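PDB 1QWK: aldo-keto reductase family 1 member C1 from Caenorhabditis elegans, which probably catalyses the NADPH-dependent reduction of carbonyl groups to alcohols, as other members of the aldo-keto reductase family do. Local coordinates for residues V152-N157 against T199-L204; S174-H179 against H185-F190; R209-L214 against L220-A225; V248-A253 against K271-V276. All blocks are in the same frame, centred on the assembly; numbering follows the deposited sequence.

In the fold
Interactions 1, 2 and 4 belong to the body of a TIM barrel, while interaction 3 stands out on its surface. The barrel strands 150-153, 173-177 and 197-201 are neighbours. Interaction 1 joins the ends of the outer two, and interaction 2, its centre only 6 Å away, packs the middle strand against its own helix 185-193; both its segments lie in the chain between those of interaction 1. The two touch through pairs such as S200 OG and L178 O. Next comes interaction 3, whose centre is about 30 Å from that of interaction 1. Interaction 4 follows, between helices 245-255 and 267-274; there L250 packs on T203 and L204 of interaction 1.

Interaction 1 of 4, residues V152-N157 against T199-L204; sequences VSNWNN and TSYATL
The side chain of N154 lies across the hydroxyl edge of the Y201 ring, meeting it near the ring plane. Amide and ring planes stand 72° apart, and N154 ND2 as modelled is 2.8 Å from Y201 OH, but the amide is probably turned over in the model, so which of its atoms faces the hydroxyl is not settled. Y201 reaches this spot because its CG sits between the backbone N and the carbonyl carbon (chi1 67°), swinging the ring toward segment 152-157. The phenol oxygen is hydrogen-bonded to Q301. S153 comes to the same edge of the ring, its OG 4.3 Å from Y201 CE2; that hydroxyl is spent on the carbonyl of Q175, in the strand between the two. An alanine in place of N154 is likely to leave the hydroxyl edge of Y201 without this polar neighbour and to open a gap beside Q301 and M115. Past the tyrosine, T203 OG1 donates to S200 OG at 2.9 Å, tying down the turn that follows strand 197-201. H114 and K81, predicted parts of the catalytic site, lie close by. This Ser-Asn pair facing a tyrosine at the strand ends of the barrel is consistent with the nicotinamide pocket of aldo-keto reductases.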
# COMPACT_ATOMS: atom_id res chain seq x y z
N VAL A 152 -8.79 -3.10 -5.09
CA VAL A 152 -8.25 -2.26 -6.13
C VAL A 152 -7.25 -1.23 -5.61
O VAL A 152 -7.18 -0.96 -4.40
CB VAL A 152 -9.39 -1.51 -6.84
CG1 VAL A 152 -10.44 -2.51 -7.33
CG2 VAL A 152 -10.03 -0.52 -5.86
N SER A 153 -6.47 -0.65 -6.52
CA SER A 153 -5.50 0.37 -6.17
C SER A 153 -5.51 1.45 -7.24
O SER A 153 -5.56 1.15 -8.43
CB SER A 153 -4.10 -0.24 -6.06
OG SER A 153 -3.17 0.72 -5.56
N ASN A 154 -5.48 2.70 -6.81
CA ASN A 154 -5.47 3.83 -7.74
C ASN A 154 -6.74 3.96 -8.58
O ASN A 154 -6.71 4.46 -9.70
CB ASN A 154 -4.25 3.72 -8.66
CG ASN A 154 -2.95 3.66 -7.89
OD1 ASN A 154 -2.17 2.70 -8.02
ND2 ASN A 154 -2.70 4.68 -7.07
N TRP A 155 -7.86 3.48 -8.04
CA TRP A 155 -9.15 3.59 -8.70
C TRP A 155 -9.86 4.79 -8.07
O TRP A 155 -9.60 5.11 -6.90
CB TRP A 155 -10.00 2.35 -8.44
CG TRP A 155 -9.65 1.12 -9.24
CD1 TRP A 155 -8.40 0.67 -9.56
CD2 TRP A 155 -10.58 0.15 -9.75
NE1 TRP A 155 -8.49 -0.53 -10.23
CE2 TRP A 155 -9.82 -0.87 -10.36
CE3 TRP A 155 -11.97 0.04 -9.74
CZ2 TRP A 155 -10.41 -1.99 -10.97
CZ3 TRP A 155 -12.57 -1.08 -10.34
CH2 TRP A 155 -11.78 -2.08 -10.95
N ASN A 156 -10.74 5.45 -8.81
CA ASN A 156 -11.47 6.57 -8.22
C ASN A 156 -12.82 6.05 -7.71
O ASN A 156 -13.18 4.90 -7.95
CB ASN A 156 -11.66 7.74 -9.21
CG ASN A 156 -12.47 7.37 -10.43
OD1 ASN A 156 -13.50 6.71 -10.35
ND2 ASN A 156 -12.01 7.83 -11.60
N ASN A 157 -13.56 6.89 -6.99
CA ASN A 157 -14.85 6.50 -6.43
C ASN A 157 -15.85 5.98 -7.45
O ASN A 157 -16.56 5.01 -7.19
CB ASN A 157 -15.48 7.66 -5.66
CG ASN A 157 -14.66 8.08 -4.45
OD1 ASN A 157 -13.69 7.42 -4.08
ND2 ASN A 157 -15.06 9.19 -3.84
N THR A 199 -6.12 1.30 2.50
CA THR A 199 -4.70 1.13 2.79
C THR A 199 -3.98 2.31 2.18
O THR A 199 -4.16 2.63 0.99
CB THR A 199 -4.11 -0.16 2.20
OG1 THR A 199 -4.66 -1.30 2.88
CG2 THR A 199 -2.60 -0.17 2.36
N SER A 200 -3.17 2.97 2.99
CA SER A 200 -2.40 4.12 2.55
C SER A 200 -0.99 3.74 2.15
O SER A 200 -0.31 3.01 2.87
CB SER A 200 -2.29 5.12 3.71
OG SER A 200 -1.06 5.84 3.66
N TYR A 201 -0.55 4.21 0.98
CA TYR A 201 0.84 3.98 0.60
C TYR A 201 1.45 5.38 0.59
O TYR A 201 0.71 6.37 0.58
CB TYR A 201 1.01 3.25 -0.74
CG TYR A 201 0.58 3.93 -2.03
CD1 TYR A 201 1.30 5.00 -2.56
CD2 TYR A 201 -0.47 3.42 -2.77
CE1 TYR A 201 0.99 5.54 -3.82
CE2 TYR A 201 -0.80 3.94 -4.02
CZ TYR A 201 -0.07 4.99 -4.54
OH TYR A 201 -0.39 5.49 -5.78
N ALA A 202 2.78 5.47 0.62
CA ALA A 202 3.48 6.76 0.67
C ALA A 202 3.02 7.52 1.92
O ALA A 202 2.89 8.74 1.91
CB ALA A 202 3.19 7.58 -0.58
N THR A 203 2.79 6.77 2.99
CA THR A 203 2.31 7.33 4.25
C THR A 203 3.23 8.39 4.85
O THR A 203 2.77 9.30 5.54
CB THR A 203 2.10 6.20 5.28
OG1 THR A 203 1.54 5.05 4.61
CG2 THR A 203 1.14 6.65 6.37
N LEU A 204 4.53 8.27 4.60
CA LEU A 204 5.50 9.23 5.14
C LEU A 204 5.69 10.47 4.28
O LEU A 204 6.54 11.31 4.58
CB LEU A 204 6.85 8.54 5.37
CG LEU A 204 6.80 7.41 6.40
CD1 LEU A 204 8.18 6.78 6.52
CD2 LEU A 204 6.34 7.96 7.76

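Interaction 2 of 4, residues S174-H179 against H185-F190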
# COMPACT_ATOMS: atom_id res chain seq x y z
N SER A 174 -9.13 -0.86 -0.79
CA SER A 174 -8.71 0.14 -1.76
C SER A 174 -7.38 0.68 -1.25
O SER A 174 -7.29 1.19 -0.14
CB SER A 174 -9.72 1.28 -1.86
OG SER A 174 -9.17 2.37 -2.59
N GLN A 175 -6.33 0.55 -2.07
CA GLN A 175 -5.01 1.03 -1.70
C GLN A 175 -4.70 2.27 -2.52
O GLN A 175 -4.65 2.21 -3.76
CB GLN A 175 -3.95 -0.04 -1.95
CG GLN A 175 -2.56 0.38 -1.47
CD GLN A 175 -1.52 -0.71 -1.63
OE1 GLN A 175 -1.70 -1.85 -1.18
NE2 GLN A 175 -0.40 -0.36 -2.24
N VAL A 176 -4.50 3.39 -1.85
CA VAL A 176 -4.21 4.64 -2.53
C VAL A 176 -3.16 5.48 -1.80
O VAL A 176 -2.80 5.20 -0.66
CB VAL A 176 -5.48 5.52 -2.65
CG1 VAL A 176 -6.55 4.80 -3.46
CG2 VAL A 176 -6.01 5.85 -1.25
N GLU A 177 -2.66 6.50 -2.49
CA GLU A 177 -1.70 7.41 -1.91
C GLU A 177 -2.47 8.16 -0.83
O GLU A 177 -3.53 8.71 -1.09
CB GLU A 177 -1.21 8.42 -2.95
CG GLU A 177 -0.21 9.43 -2.39
CD GLU A 177 0.13 10.54 -3.37
OE1 GLU A 177 -0.10 10.36 -4.59
OE2 GLU A 177 0.65 11.58 -2.92
N LEU A 178 -1.94 8.18 0.39
CA LEU A 178 -2.60 8.87 1.48
C LEU A 178 -1.60 9.24 2.56
O LEU A 178 -0.93 8.38 3.13
CB LEU A 178 -3.73 8.02 2.07
CG LEU A 178 -4.71 8.71 3.04
CD1 LEU A 178 -6.01 7.92 3.10
CD2 LEU A 178 -4.09 8.86 4.43
N HIS A 179 -1.50 10.53 2.83
CA HIS A 179 -0.61 11.05 3.86
C HIS A 179 -1.12 12.42 4.27
O HIS A 179 -2.07 12.92 3.66
CB HIS A 179 0.85 11.12 3.36
CG HIS A 179 1.02 11.77 2.02
ND1 HIS A 179 0.71 11.13 0.84
CD2 HIS A 179 1.50 12.98 1.67
CE1 HIS A 179 1.00 11.92 -0.18
NE2 HIS A 179 1.48 13.05 0.30
N HIS A 185 -9.79 12.87 2.03
CA HIS A 185 -10.98 12.83 2.86
C HIS A 185 -12.18 12.24 2.12
O HIS A 185 -12.91 11.41 2.66
CB HIS A 185 -11.35 14.24 3.35
CG HIS A 185 -10.34 14.83 4.28
ND1 HIS A 185 -10.08 14.30 5.53
CD2 HIS A 185 -9.52 15.90 4.15
CE1 HIS A 185 -9.14 15.01 6.12
NE2 HIS A 185 -8.78 15.99 5.31
N ASP A 186 -12.37 12.66 0.88
CA ASP A 186 -13.49 12.18 0.06
C ASP A 186 -13.43 10.67 -0.18
O ASP A 186 -14.43 9.98 -0.04
CB ASP A 186 -13.51 12.92 -1.28
CG ASP A 186 -14.75 12.59 -2.10
OD1 ASP A 186 -15.87 12.89 -1.63
OD2 ASP A 186 -14.60 12.04 -3.21
N HIS A 187 -12.26 10.17 -0.55
CA HIS A 187 -12.12 8.74 -0.82
C HIS A 187 -12.36 7.89 0.42
O HIS A 187 -13.08 6.90 0.37
CB HIS A 187 -10.74 8.43 -1.40
CG HIS A 187 -10.57 7.00 -1.82
ND1 HIS A 187 -11.30 6.44 -2.85
CD2 HIS A 187 -9.75 6.02 -1.37
CE1 HIS A 187 -10.94 5.17 -3.01
NE2 HIS A 187 -10.00 4.90 -2.12
N VAL A 188 -11.76 8.29 1.54
CA VAL A 188 -11.92 7.54 2.78
C VAL A 188 -13.38 7.53 3.22
O VAL A 188 -13.89 6.50 3.65
CB VAL A 188 -11.03 8.14 3.91
CG1 VAL A 188 -11.28 7.40 5.23
CG2 VAL A 188 -9.57 8.02 3.52
N ASP A 189 -14.06 8.67 3.12
CA ASP A 189 -15.47 8.72 3.50
C ASP A 189 -16.29 7.81 2.58
O ASP A 189 -17.20 7.13 3.04
CB ASP A 189 -15.99 10.15 3.45
CG ASP A 189 -15.42 11.00 4.57
OD1 ASP A 189 -15.34 10.50 5.71
OD2 ASP A 189 -15.06 12.17 4.33
N PHE A 190 -15.96 7.81 1.30
CA PHE A 190 -16.66 6.97 0.33
C PHE A 190 -16.49 5.50 0.70
O PHE A 190 -17.45 4.74 0.73
CB PHE A 190 -16.11 7.21 -1.07
CG PHE A 190 -16.61 6.24 -2.10
CD1 PHE A 190 -17.86 6.41 -2.68
CD2 PHE A 190 -15.83 5.15 -2.48
CE1 PHE A 190 -18.33 5.51 -3.64
CE2 PHE A 190 -16.29 4.24 -3.43
CZ PHE A 190 -17.54 4.42 -4.01
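S174 OG and H187 NE2 share a hydrogen bond of 2.7 Å, in which either could be the donor; the hydroxyl meets the imidazole at its edge, in the ring plane. V176, two residues on along the same face of its strand, and H187 reach for each other from opposite directions: V176 CG1 is 3.7 Å from H187 NE2, and V176 CG2 is equally near H187 CD2. The imidazole is thus held by a polar grip at the nitrogen and by two methyls along the adjoining bond. With H187 CG anti to the backbone N (chi1 -175°), the ring stretches from the helix to the strand. L178, just past the end of the strand, meets the helix separately, its CD1 3.6 Å from V188 CG2 as the two side chains cross at about a right angle. Further out, H187 ND1 is hydrogen-bonded to N157 OD1, which fixes the ring's rotation from its other nitrogen. A leucine in place of H187 would probably remove this bridge, leaving the buried S174 hydroxyl and the N157 amide without their common partner. Helix 185-193 therefore covers strand 173-177 within a beta-alpha-beta unit completed by strand 197-201, with helix 157-164 alongside, where I160 touches H187.

Interaction 3 of 4, residues R209-L214 against L220-A225; sequences RVNFTL and LDWAPA
One water is gripped by three groups of the two segments: its oxygen accepts the N-H of F212, with F212 N 3.0 Å away, and it lies 2.8 Å from L220 O and more distantly near N211 OD1. More acceptors surround it than it has protons, so the donations to L220 and N211 need not coexist. Beside it the backbones bond directly, L220 N donating to F212 O at 2.8 Å. Further on, V210 and A223 form an antiparallel hydrogen-bonded pair, with V210 N to A223 O and A223 N to V210 O both 2.9 Å.

On the R209 and P224 face, the guanidinium of R209 lies flat on the indole of W222, planes 8° apart and centres 3.7 Å apart. It is a cation-pi stack, with R209 CZ over the six-membered ring, and the CH-pi contact of R209 CD lengthens it. The arginine chain is extended from CG to NE, while W222 CG sits between its backbone N and carbonyl carbon (chi1 58°), which places the indole flat against that chain. On the face of V210 and A223, the F212 ring turns its edge to its neighbours: F212 CE2 is 3.9 Å from A223 CB, and F212 CD2 approaches D221 O. Toward the connecting loop, L214 CD2 touches L220 CD1.

Most of this is exposed, and several residues touch a crystal neighbour. The whole is a two-stranded beta-hairpin projecting from the connection after barrel strand 197-201; in related aldo-keto reductases that connection folds over the bound cofactor.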
# COMPACT_ATOMS: atom_id res chain seq x y z
N ARG A 209 14.27 15.44 4.10
CA ARG A 209 15.64 15.92 4.31
C ARG A 209 16.49 15.96 3.05
O ARG A 209 16.23 15.24 2.08
CB ARG A 209 16.36 15.04 5.33
CG ARG A 209 15.80 15.06 6.73
CD ARG A 209 16.68 14.24 7.66
NE ARG A 209 16.25 14.32 9.05
CZ ARG A 209 16.89 13.75 10.06
NH1 ARG A 209 18.00 13.06 9.84
NH2 ARG A 209 16.43 13.88 11.30
N VAL A 210 17.50 16.81 3.09
CA VAL A 210 18.47 16.96 2.00
C VAL A 210 19.80 16.75 2.70
O VAL A 210 20.16 17.50 3.61
CB VAL A 210 18.44 18.38 1.39
CG1 VAL A 210 19.42 18.46 0.22
CG2 VAL A 210 17.03 18.72 0.93
N ASN A 211 20.52 15.71 2.29
CA ASN A 211 21.81 15.40 2.89
C ASN A 211 22.97 15.96 2.08
O ASN A 211 22.90 16.07 0.86
CB ASN A 211 21.97 13.88 3.02
CG ASN A 211 20.96 13.28 3.97
OD1 ASN A 211 21.01 13.51 5.17
ND2 ASN A 211 20.04 12.50 3.43
N PHE A 212 24.04 16.31 2.78
CA PHE A 212 25.24 16.86 2.16
C PHE A 212 26.40 15.94 2.54
O PHE A 212 26.67 15.73 3.72
CB PHE A 212 25.50 18.28 2.68
CG PHE A 212 24.41 19.25 2.32
CD1 PHE A 212 24.33 19.77 1.03
CD2 PHE A 212 23.44 19.60 3.25
CE1 PHE A 212 23.29 20.63 0.68
CE2 PHE A 212 22.39 20.46 2.90
CZ PHE A 212 22.32 20.98 1.62
N THR A 213 27.06 15.39 1.53
CA THR A 213 28.18 14.48 1.77
C THR A 213 29.35 14.84 0.86
O THR A 213 29.16 15.14 -0.32
CB THR A 213 27.79 13.02 1.48
OG1 THR A 213 26.56 12.72 2.15
CG2 THR A 213 28.87 12.07 1.98
N LEU A 214 30.56 14.81 1.41
CA LEU A 214 31.75 15.12 0.64
C LEU A 214 32.13 13.91 -0.21
O LEU A 214 31.72 12.79 0.09
CB LEU A 214 32.91 15.49 1.57
CG LEU A 214 32.72 16.72 2.45
CD1 LEU A 214 33.95 16.90 3.33
CD2 LEU A 214 32.49 17.95 1.58
N LEU A 220 27.98 15.51 6.19
CA LEU A 220 27.85 16.83 6.79
C LEU A 220 26.44 16.96 7.37
O LEU A 220 25.69 15.98 7.40
CB LEU A 220 28.09 17.91 5.74
CG LEU A 220 29.41 17.83 4.97
CD1 LEU A 220 29.46 18.92 3.90
CD2 LEU A 220 30.58 17.97 5.93
N ASP A 221 26.08 18.16 7.81
CA ASP A 221 24.75 18.38 8.38
C ASP A 221 23.67 18.42 7.30
O ASP A 221 23.88 18.99 6.23
CB ASP A 221 24.72 19.69 9.19
CG ASP A 221 25.46 19.58 10.51
OD1 ASP A 221 25.09 18.71 11.33
OD2 ASP A 221 26.41 20.36 10.74
N TRP A 222 22.53 17.81 7.59
CA TRP A 222 21.42 17.79 6.65
C TRP A 222 20.57 19.05 6.82
O TRP A 222 20.73 19.79 7.80
CB TRP A 222 20.54 16.56 6.89
CG TRP A 222 20.00 16.49 8.29
CD1 TRP A 222 20.61 15.93 9.38
CD2 TRP A 222 18.74 17.01 8.75
NE1 TRP A 222 19.81 16.07 10.49
CE2 TRP A 222 18.66 16.73 10.13
CE3 TRP A 222 17.68 17.68 8.13
CZ2 TRP A 222 17.55 17.10 10.90
CZ3 TRP A 222 16.58 18.05 8.90
CH2 TRP A 222 16.53 17.76 10.27
N ALA A 223 19.67 19.29 5.86
CA ALA A 223 18.78 20.44 5.91
C ALA A 223 17.35 19.97 5.66
O ALA A 223 17.12 19.06 4.86
CB ALA A 223 19.18 21.47 4.86
N PRO A 224 16.37 20.58 6.34
CA PRO A 224 14.97 20.19 6.15
C PRO A 224 14.43 20.59 4.77
O PRO A 224 14.85 21.60 4.20
CB PRO A 224 14.25 20.92 7.28
CG PRO A 224 15.07 22.17 7.43
CD PRO A 224 16.49 21.64 7.36
N ALA A 225 13.52 19.78 4.24
CA ALA A 225 12.93 20.06 2.94
C ALA A 225 11.41 20.16 3.12
O ALA A 225 10.85 19.50 4.00
CB ALA A 225 13.27 18.93 1.96
O HOH W 1 23.82 15.17 5.51

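Interaction 4 of 4, residues V248-A253 against K271-V276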
# COMPACT_ATOMS: atom_id res chain seq x y z
N VAL A 248 4.57 9.95 14.01
CA VAL A 248 3.37 10.77 14.10
C VAL A 248 2.58 10.69 12.78
O VAL A 248 1.36 10.57 12.79
CB VAL A 248 3.72 12.24 14.42
CG1 VAL A 248 2.48 13.12 14.30
CG2 VAL A 248 4.29 12.34 15.83
N LEU A 249 3.28 10.74 11.65
CA LEU A 249 2.61 10.65 10.35
C LEU A 249 1.93 9.29 10.17
O LEU A 249 0.85 9.20 9.59
CB LEU A 249 3.61 10.88 9.21
CG LEU A 249 4.14 12.31 9.07
CD1 LEU A 249 5.11 12.36 7.91
CD2 LEU A 249 2.98 13.27 8.84
N LEU A 250 2.57 8.23 10.65
CA LEU A 250 2.00 6.90 10.54
C LEU A 250 0.77 6.78 11.44
O LEU A 250 -0.26 6.24 11.03
CB LEU A 250 3.03 5.83 10.91
CG LEU A 250 4.26 5.79 10.00
CD1 LEU A 250 5.23 4.71 10.48
CD2 LEU A 250 3.83 5.52 8.56
N ARG A 251 0.87 7.30 12.66
CA ARG A 251 -0.24 7.24 13.60
C ARG A 251 -1.41 8.07 13.06
O ARG A 251 -2.57 7.73 13.27
CB ARG A 251 0.17 7.76 14.99
CG ARG A 251 -0.85 7.47 16.08
CD ARG A 251 -0.93 5.97 16.38
NE ARG A 251 -2.29 5.55 16.67
CZ ARG A 251 -2.65 4.32 17.02
NH1 ARG A 251 -1.75 3.36 17.13
NH2 ARG A 251 -3.93 4.04 17.24
N TYR A 252 -1.08 9.15 12.36
CA TYR A 252 -2.11 10.01 11.78
C TYR A 252 -2.98 9.16 10.85
O TYR A 252 -4.21 9.16 10.95
CB TYR A 252 -1.47 11.14 10.98
CG TYR A 252 -2.43 11.83 10.04
CD1 TYR A 252 -3.36 12.75 10.51
CD2 TYR A 252 -2.42 11.54 8.67
CE1 TYR A 252 -4.27 13.35 9.64
CE2 TYR A 252 -3.32 12.13 7.80
CZ TYR A 252 -4.25 13.04 8.29
OH TYR A 252 -5.15 13.62 7.43
N ALA A 253 -2.34 8.45 9.93
CA ALA A 253 -3.07 7.61 8.98
C ALA A 253 -3.85 6.50 9.69
O ALA A 253 -4.98 6.20 9.32
CB ALA A 253 -2.10 7.00 7.97
N LYS A 271 12.27 -0.83 12.05
CA LYS A 271 11.95 -0.99 13.46
C LYS A 271 11.27 0.26 14.01
O LYS A 271 10.34 0.17 14.80
CB LYS A 271 13.23 -1.28 14.26
CG LYS A 271 13.84 -2.64 13.99
CD LYS A 271 15.09 -2.84 14.82
CE LYS A 271 15.71 -4.21 14.61
NZ LYS A 271 16.98 -4.34 15.38
N GLU A 272 11.75 1.43 13.58
CA GLU A 272 11.18 2.70 14.02
C GLU A 272 9.72 2.84 13.62
O GLU A 272 8.88 3.23 14.43
CB GLU A 272 11.97 3.86 13.42
CG GLU A 272 11.55 5.24 13.94
CD GLU A 272 12.07 6.38 13.08
OE1 GLU A 272 13.23 6.31 12.62
OE2 GLU A 272 11.32 7.36 12.87
N ASN A 273 9.40 2.52 12.37
CA ASN A 273 8.04 2.64 11.87
C ASN A 273 7.03 1.74 12.58
O ASN A 273 5.83 2.00 12.54
CB ASN A 273 7.99 2.38 10.36
CG ASN A 273 8.81 3.37 9.56
OD1 ASN A 273 9.03 4.51 9.98
ND2 ASN A 273 9.26 2.95 8.38
N PHE A 274 7.51 0.68 13.22
CA PHE A 274 6.61 -0.25 13.92
C PHE A 274 6.24 0.24 15.31
O PHE A 274 5.25 -0.22 15.90
CB PHE A 274 7.26 -1.64 14.03
CG PHE A 274 6.31 -2.72 14.45
CD1 PHE A 274 5.33 -3.18 13.56
CD2 PHE A 274 6.38 -3.28 15.72
CE1 PHE A 274 4.44 -4.18 13.94
CE2 PHE A 274 5.48 -4.28 16.11
CZ PHE A 274 4.51 -4.73 15.21
N GLU A 275 7.02 1.17 15.85
CA GLU A 275 6.77 1.70 17.19
C GLU A 275 5.73 2.81 17.20
O GLU A 275 6.03 3.94 17.57
CB GLU A 275 8.08 2.21 17.80
CG GLU A 275 9.14 1.13 17.90
CD GLU A 275 8.71 -0.03 18.79
OE1 GLU A 275 8.48 0.20 19.99
OE2 GLU A 275 8.60 -1.16 18.28
N VAL A 276 4.51 2.47 16.81
CA VAL A 276 3.44 3.46 16.76
C VAL A 276 2.20 2.99 17.50
O VAL A 276 1.11 3.51 17.28
CB VAL A 276 3.07 3.78 15.30
CG1 VAL A 276 4.28 4.37 14.58
CG2 VAL A 276 2.62 2.51 14.60
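Two helices on the outer wall of the TIM barrel meet here: helix 245-255, which precedes strand 259-261, and helix 267-274, which follows it. L250 carries the apolar part of the contact. Its CD1 methyl presses on N273, 3.6 Å from N273 CB and 3.5 Å from N273 O, crossing the asparagine side chain at a slant. That carbonyl oxygen is buried by the leucine and has no hydrogen-bonding partner in the model, a probable small cost of the apolar packing. The asparagine's own ND2 is turned to S264, with a weak hydrogen bond. Nearer the helix backbone, L250 CB meets V276 CG1 at 4.1 Å, and Q247 and L254 of the same helix also touch V276.

V276 comes into place after the second helix ends, where E275 is the centre of an inverse gamma turn closed by a weak bond from V276 N to F274 O. The turn brings the V276 carbonyl within range of R251. Leaving its helix with CG anti to the backbone N, the arginine then bends at chi2 (69°) and again at chi3, and its NE is engaged by D255 in a salt bridge. At the NH1 edge of the guanidinium, R251 NH1 donates to V276 O at 2.9 Å with an N-H...O angle of 156°, the oxygen lying 11° out of the guanidinium plane.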